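Local coordinates for inner membrane protein (Salmonella typhimurium LT2, PDB 2QJV) that probably acts as a metal-dependent sugar isomerase of the KduI/IolB family, built on the cupin fold and binding nickel, at residues A[198-204]-A[228-234]. The protein carries 2 engineered substitutions. Numbering follows the deposited sequence.
Sequences FCLQRVY and YHPVATI. With NI (nickel (II) ion), chain D.
Build 198-204 as an extended strand and lay 231-233 antiparallel to it, axes 4.7 Å apart at closest and N-to-C directions 158° apart. Leu200 and Ala232 form a hydrogen-bonded pair (Leu200 N to Ala232 O 2.9 Å, Ala232 N to Leu200 O 2.8 Å); Gln201 and Val231 are a non-hydrogen-bonded pair, CA atoms 4.4 Å apart. Pro230 lacks an amide hydrogen, so only its carbonyl joins in, taking Arg202 N at 3.1 Å, while His229 CA makes a CA-H...O contact with Arg202 O at 3.2 Å. Full pairing returns at Tyr204 N to Tyr228 O (2.9 Å) and Tyr228 N to Tyr204 O (2.7 Å). At the other end a water bridges Phe198 O (2.9 Å) and Ile234 N (3.0 Å).

Gln201, chi1 t, reaches along its own face so that NE2 donates to His229 O at 3.2 Å; its OE1 bonds His190. On that face Cys199 SG also meets Val231 CG1 at 3.8 Å. Tyr204, chi1 p, presents a face of its ring to Tyr228 CB, a CH-pi contact 3.8 Å from CB to the Tyr204 ring centroid; Tyr204 CE1 touches Pro230 CD at 3.6 Å.

The His229 side chain, chi1 p, turns away from 198-204 and binds nickel through NE2 at 2.2 Å, while ND1 is hydrogen-bonded to Gly227 O. Two waters, His171, His173 and Glu186 complete the site, a three-His, one-Glu set characteristic of cupins.

Within the sheet, 211-217 flanks 198-204 and 165-166 flanks 231-233. Strands 181-193 and 238-246 pack on the Cys199, Gln201 and Val231 face; a second subunit packs against Ala232 and Ile234, and its Tyr217 is hydrogen-bonded to Arg202.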
loop_
_atom_site.group_PDB
_atom_site.type_symbol
_atom_site.label_atom_id
_atom_site.label_comp_id
_atom_site.label_asym_id
_atom_site.label_seq_id
_atom_site.Cartn_x
_atom_site.Cartn_y
_atom_site.Cartn_z
ATOM N N PHE A 198 13.209 -11.757 17.388
ATOM C CA PHE A 198 12.870 -10.482 16.789
ATOM C C PHE A 198 12.461 -9.483 17.879
ATOM O O PHE A 198 12.279 -9.848 19.035
ATOM C CB PHE A 198 11.749 -10.638 15.728
ATOM C CG PHE A 198 10.406 -11.010 16.293
ATOM C CD1 PHE A 198 10.036 -12.349 16.430
ATOM C CD2 PHE A 198 9.475 -10.030 16.645
ATOM C CE1 PHE A 198 8.760 -12.712 16.926
ATOM C CE2 PHE A 198 8.210 -10.388 17.183
ATOM C CZ PHE A 198 7.851 -11.723 17.304
ATOM N N CYS A 199 12.401 -8.219 17.474
ATOM C CA CYS A 199 11.863 -7.142 18.266
ATOM C C CYS A 199 10.884 -6.409 17.350
ATOM O O CYS A 199 10.810 -6.680 16.132
ATOM C CB CYS A 199 12.945 -6.190 18.805
ATOM S SG CYS A 199 13.743 -5.160 17.602
ATOM N N LEU A 200 10.117 -5.512 17.949
ATOM C CA LEU A 200 9.197 -4.639 17.235
ATOM C C LEU A 200 9.681 -3.189 17.402
ATOM O O LEU A 200 9.783 -2.655 18.536
ATOM C CB LEU A 200 7.771 -4.817 17.749
ATOM C CG LEU A 200 7.213 -6.260 17.644
ATOM C CD1 LEU A 200 5.829 -6.381 18.285
ATOM C CD2 LEU A 200 7.179 -6.752 16.186
ATOM N N GLN A 201 10.024 -2.571 16.286
ATOM C CA GLN A 201 10.498 -1.170 16.285
ATOM C C GLN A 201 9.456 -0.329 15.539
ATOM O O GLN A 201 8.980 -0.724 14.485
ATOM C CB GLN A 201 11.893 -1.024 15.683
ATOM C CG GLN A 201 12.404 0.420 15.733
ATOM C CD GLN A 201 13.898 0.598 15.567
ATOM O OE1 GLN A 201 14.609 -0.270 15.056
ATOM N NE2 GLN A 201 14.377 1.756 15.982
ATOM N N ARG A 202 9.057 0.798 16.120
ATOM C CA ARG A 202 8.063 1.662 15.529
ATOM C C ARG A 202 8.693 3.030 15.249
ATOM O O ARG A 202 9.290 3.626 16.130
ATOM C CB ARG A 202 6.862 1.801 16.472
ATOM C CG ARG A 202 5.755 2.665 15.968
ATOM C CD ARG A 202 4.850 3.096 17.074
ATOM N NE ARG A 202 3.785 3.954 16.611
ATOM C CZ ARG A 202 3.026 4.688 17.400
ATOM N NH1 ARG A 202 3.268 4.768 18.718
ATOM N NH2 ARG A 202 2.069 5.418 16.869
ATOM N N VAL A 203 8.588 3.483 14.003
ATOM C CA VAL A 203 9.030 4.808 13.581
ATOM C C VAL A 203 7.793 5.653 13.256
ATOM O O VAL A 203 6.997 5.338 12.382
ATOM C CB VAL A 203 10.060 4.742 12.406
ATOM C CG1 VAL A 203 10.447 6.160 11.966
ATOM C CG2 VAL A 203 11.312 3.945 12.836
ATOM N N TYR A 204 7.613 6.743 13.994
ATOM C CA TYR A 204 6.418 7.551 13.859
ATOM C C TYR A 204 6.587 9.034 14.219
ATOM O O TYR A 204 7.382 9.397 15.086
ATOM C CB TYR A 204 5.275 6.936 14.719
ATOM C CG TYR A 204 5.479 7.003 16.248
ATOM C CD1 TYR A 204 6.349 6.131 16.900
ATOM C CD2 TYR A 204 4.807 7.962 17.024
ATOM C CE1 TYR A 204 6.531 6.195 18.302
ATOM C CE2 TYR A 204 4.967 8.006 18.384
ATOM C CZ TYR A 204 5.834 7.093 19.026
ATOM O OH TYR A 204 6.009 7.128 20.398
ATOM N N TYR A 228 9.953 9.677 15.995
ATOM C CA TYR A 228 10.173 8.828 17.199
ATOM C C TYR A 228 10.481 7.439 16.719
ATOM O O TYR A 228 10.011 7.032 15.656
ATOM C CB TYR A 228 8.945 8.887 18.113
ATOM C CG TYR A 228 8.568 10.321 18.447
ATOM C CD1 TYR A 228 9.403 11.105 19.224
ATOM C CD2 TYR A 228 7.366 10.894 17.990
ATOM C CE1 TYR A 228 9.118 12.389 19.493
ATOM C CE2 TYR A 228 7.071 12.193 18.268
ATOM C CZ TYR A 228 7.938 12.940 19.037
ATOM O OH TYR A 228 7.661 14.243 19.350
ATOM N N HIS A 229 11.287 6.703 17.481
ATOM C CA HIS A 229 11.755 5.385 17.010
ATOM C C HIS A 229 12.062 4.356 18.120
ATOM O O HIS A 229 13.153 3.730 18.131
ATOM C CB HIS A 229 12.960 5.593 16.063
ATOM C CG HIS A 229 13.940 6.634 16.530
ATOM N ND1 HIS A 229 13.726 7.989 16.358
ATOM C CD2 HIS A 229 15.149 6.525 17.124
ATOM C CE1 HIS A 229 14.759 8.660 16.806
ATOM N NE2 HIS A 229 15.637 7.798 17.281
ATOM N N PRO A 230 11.097 4.149 19.030
ATOM C CA PRO A 230 11.353 3.163 20.108
ATOM C C PRO A 230 11.437 1.691 19.649
ATOM O O PRO A 230 10.840 1.306 18.616
ATOM C CB PRO A 230 10.150 3.358 21.057
ATOM C CG PRO A 230 9.070 3.859 20.137
ATOM C CD PRO A 230 9.766 4.752 19.163
ATOM N N VAL A 231 12.178 0.910 20.441
ATOM C CA VAL A 231 12.377 -0.513 20.251
ATOM C C VAL A 231 11.727 -1.290 21.412
ATOM O O VAL A 231 12.103 -1.131 22.590
ATOM C CB VAL A 231 13.874 -0.850 20.175
ATOM C CG1 VAL A 231 14.116 -2.375 20.189
ATOM C CG2 VAL A 231 14.543 -0.145 18.956
ATOM N N ALA A 232 10.766 -2.141 21.071
ATOM C CA ALA A 232 10.110 -3.032 22.040
ATOM C C ALA A 232 10.641 -4.459 21.848
ATOM O O ALA A 232 10.451 -5.077 20.801
ATOM C CB ALA A 232 8.563 -2.985 21.950
ATOM N N THR A 233 11.327 -4.966 22.859
ATOM C CA THR A 233 11.852 -6.324 22.827
ATOM C C THR A 233 10.786 -7.337 23.325
ATOM O O THR A 233 9.821 -6.993 23.997
ATOM C CB THR A 233 13.213 -6.475 23.630
ATOM O OG1 THR A 233 12.963 -6.332 25.009
ATOM C CG2 THR A 233 14.275 -5.461 23.177
ATOM N N ILE A 234 11.048 -8.604 23.008
ATOM C CA ILE A 234 10.186 -9.750 23.197
ATOM C C ILE A 234 10.797 -10.738 24.189
ATOM O O ILE A 234 11.984 -11.065 24.077
ATOM C CB ILE A 234 10.012 -10.435 21.766
ATOM C CG1 ILE A 234 9.283 -9.469 20.801
ATOM C CG2 ILE A 234 9.327 -11.759 21.811
ATOM C CD1 ILE A 234 7.916 -9.053 21.222
HETATM NI NI NI D . 17.628 8.309 17.997
HETATM O O HOH W 1 13.568 -8.941 21.450
HETATM O O HOH W 2 18.061 6.381 18.949
HETATM O O HOH W 3 19.583 8.748 18.874
#